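Local coordinates for ABC transporter substrate-binding protein-branched chain amino acid transport (Streptococcus pneumoniae, PDB 4GNR) that binds isoleucine, and probably other branched-chain amino acids, outside the cell and probably delivers them to an ABC importer as its substrate-binding protein, at residues S134-E139 / M337-N342. Numbering follows the deposited sequence. Where two conformers were deposited one is given.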
loop_
_atom_site.group_PDB
_atom_site.type_symbol
_atom_site.label_atom_id
_atom_site.label_comp_id
_atom_site.label_asym_id
_atom_site.label_seq_id
_atom_site.Cartn_x
_atom_site.Cartn_y
_atom_site.Cartn_z
ATOM N N SER A 134 17.729 1.964 -1.859
ATOM C CA SER A 134 19.205 1.945 -1.917
ATOM C C SER A 134 19.737 2.702 -3.144
ATOM O O SER A 134 20.622 3.560 -3.037
ATOM C CB SER A 134 19.737 0.521 -1.939
ATOM O OG SER A 134 21.158 0.503 -1.949
ATOM N N ASN A 135 19.188 2.404 -4.320
ATOM C CA ASN A 135 19.651 3.089 -5.532
ATOM C C ASN A 135 19.430 4.600 -5.457
ATOM O O ASN A 135 20.285 5.388 -5.849
ATOM C CB ASN A 135 18.909 2.559 -6.775
ATOM C CG ASN A 135 19.214 1.109 -7.119
ATOM O OD1 ASN A 135 20.186 0.521 -6.638
ATOM N ND2 ASN A 135 18.382 0.536 -7.993
ATOM N N TYR A 136 18.263 4.994 -4.966
ATOM C CA TYR A 136 17.896 6.413 -4.929
ATOM C C TYR A 136 18.769 7.186 -3.939
ATOM O O TYR A 136 19.306 8.270 -4.235
ATOM C CB TYR A 136 16.405 6.573 -4.597
ATOM C CG TYR A 136 15.914 7.967 -4.825
ATOM C CD1 TYR A 136 15.948 8.931 -3.816
ATOM C CD2 TYR A 136 15.465 8.356 -6.076
ATOM C CE1 TYR A 136 15.511 10.232 -4.049
ATOM C CE2 TYR A 136 15.024 9.658 -6.325
ATOM C CZ TYR A 136 15.062 10.597 -5.304
ATOM O OH TYR A 136 14.653 11.900 -5.501
ATOM N N VAL A 137 18.915 6.680 -2.718
ATOM C CA VAL A 137 19.735 7.419 -1.762
ATOM C C VAL A 137 21.191 7.459 -2.268
ATOM O O VAL A 137 21.877 8.467 -2.110
ATOM C CB VAL A 137 19.659 6.896 -0.300
ATOM C CG1 VAL A 137 18.205 6.884 0.201
ATOM C CG2 VAL A 137 20.331 5.531 -0.143
ATOM N N SER A 138 21.665 6.376 -2.884
ATOM C CA SER A 138 23.050 6.353 -3.385
ATOM C C SER A 138 23.348 7.235 -4.570
ATOM O O SER A 138 24.298 8.021 -4.546
ATOM C CB SER A 138 23.441 4.915 -3.774
ATOM O OG SER A 138 23.344 3.979 -2.695
ATOM N N GLU A 139 22.479 7.147 -5.575
ATOM C CA GLU A 139 22.685 7.846 -6.851
ATOM C C GLU A 139 21.977 9.175 -7.058
ATOM O O GLU A 139 22.425 9.994 -7.872
ATOM C CB GLU A 139 22.403 6.853 -8.016
ATOM C CG GLU A 139 23.338 5.583 -7.960
ATOM C CD GLU A 139 23.251 4.595 -9.150
ATOM O OE1 GLU A 139 22.520 4.841 -10.137
ATOM O OE2 GLU A 139 23.957 3.547 -9.092
ATOM N N MET A 337 9.378 7.677 -6.964
ATOM C CA MET A 337 9.963 8.230 -5.741
ATOM C C MET A 337 9.405 9.661 -5.708
ATOM O O MET A 337 9.623 10.456 -6.636
ATOM C CB MET A 337 11.471 8.253 -5.724
ATOM C CG MET A 337 12.003 8.720 -4.368
ATOM S SD MET A 337 11.699 7.595 -2.981
ATOM C CE MET A 337 12.927 6.309 -3.310
ATOM N N MET A 338 8.662 9.963 -4.653
ATOM C CA MET A 338 8.031 11.254 -4.442
ATOM C C MET A 338 8.954 12.152 -3.623
ATOM O O MET A 338 9.576 11.700 -2.681
ATOM C CB MET A 338 6.712 11.072 -3.649
ATOM C CG MET A 338 5.807 9.987 -4.192
ATOM S SD MET A 338 5.115 10.351 -5.804
ATOM C CE MET A 338 3.464 10.858 -5.356
ATOM N N THR A 339 9.030 13.425 -4.008
ATOM C CA THR A 339 9.778 14.463 -3.292
ATOM C C THR A 339 8.724 15.352 -2.604
ATOM O O THR A 339 7.870 15.939 -3.277
ATOM C CB THR A 339 10.582 15.348 -4.243
ATOM O OG1 THR A 339 11.599 14.564 -4.872
ATOM C CG2 THR A 339 11.256 16.514 -3.480
ATOM N N MET A 340 8.813 15.450 -1.282
ATOM C CA MET A 340 7.877 16.221 -0.483
ATOM C C MET A 340 8.543 17.332 0.321
ATOM O O MET A 340 9.552 17.112 0.992
ATOM C CB MET A 340 7.118 15.274 0.480
ATOM C CG MET A 340 6.283 15.977 1.558
ATOM S SD MET A 340 5.375 14.842 2.645
ATOM C CE MET A 340 4.046 14.316 1.559
ATOM N N ASN A 341 7.943 18.518 0.243
ATOM C CA ASN A 341 8.379 19.697 1.006
ATOM C C ASN A 341 7.118 20.402 1.498
ATOM O O ASN A 341 6.138 20.519 0.772
ATOM C CB ASN A 341 9.305 20.626 0.230
ATOM C CG ASN A 341 10.670 20.037 0.075
ATOM O OD1 ASN A 341 11.354 19.790 1.065
ATOM N ND2 ASN A 341 11.094 19.821 -1.163
ATOM N N ASN A 342 7.171 20.853 2.744
ATOM C CA ASN A 342 6.051 21.539 3.393
ATOM C C ASN A 342 4.774 20.664 3.337
ATOM O O ASN A 342 3.655 21.173 3.250
ATOM C CB ASN A 342 5.820 22.917 2.751
ATOM C CG ASN A 342 4.904 23.818 3.573
ATOM O OD1 ASN A 342 4.812 23.693 4.794
ATOM N ND2 ASN A 342 4.280 24.783 2.907
#
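M337 lays its side chain over one face of the Y136 ring, with CG almost centred on the aromatic system. That methylene carbon stands 3.6 Å from the centroid of the Y136 ring and only 7° off its normal, a CH-pi contact of nearly ideal alignment. The M337 chain is bent at both chi2 and chi3, which turns its end back toward the helix. As a result M337 CE comes to 3.7 Å from Y136 CB and CG. On another part of the ring, M337 CB lies 3.9 Å from Y136 CE2. The sulfur rides higher: M337 SD is 4.6 Å from the ring centroid, still above the face, a longer-range Met-aromatic contact added to the closer hydrocarbon packing. Here, in the periplasmic binding protein fold, the end of helix 126-139 packs on strand 335-341 of the mixed sheet of one lobe, and side chains from distant parts of the sequence meet in a buried layer between helix and sheet; the M337 side chain lies about 14 Å from the bound isoleucine. On the helix, the ring of Y136 extends toward the strand because CG is anti to the backbone N (chi1 -168°), carrying the hydroxyl on past M337. There Y136 OH passes T339 OG1 at 4.1 Å, a contact without a hydrogen bond across the two segments; the phenol oxygen is instead hydrogen-bonded to E349 OE1 on the adjacent strand 344-351.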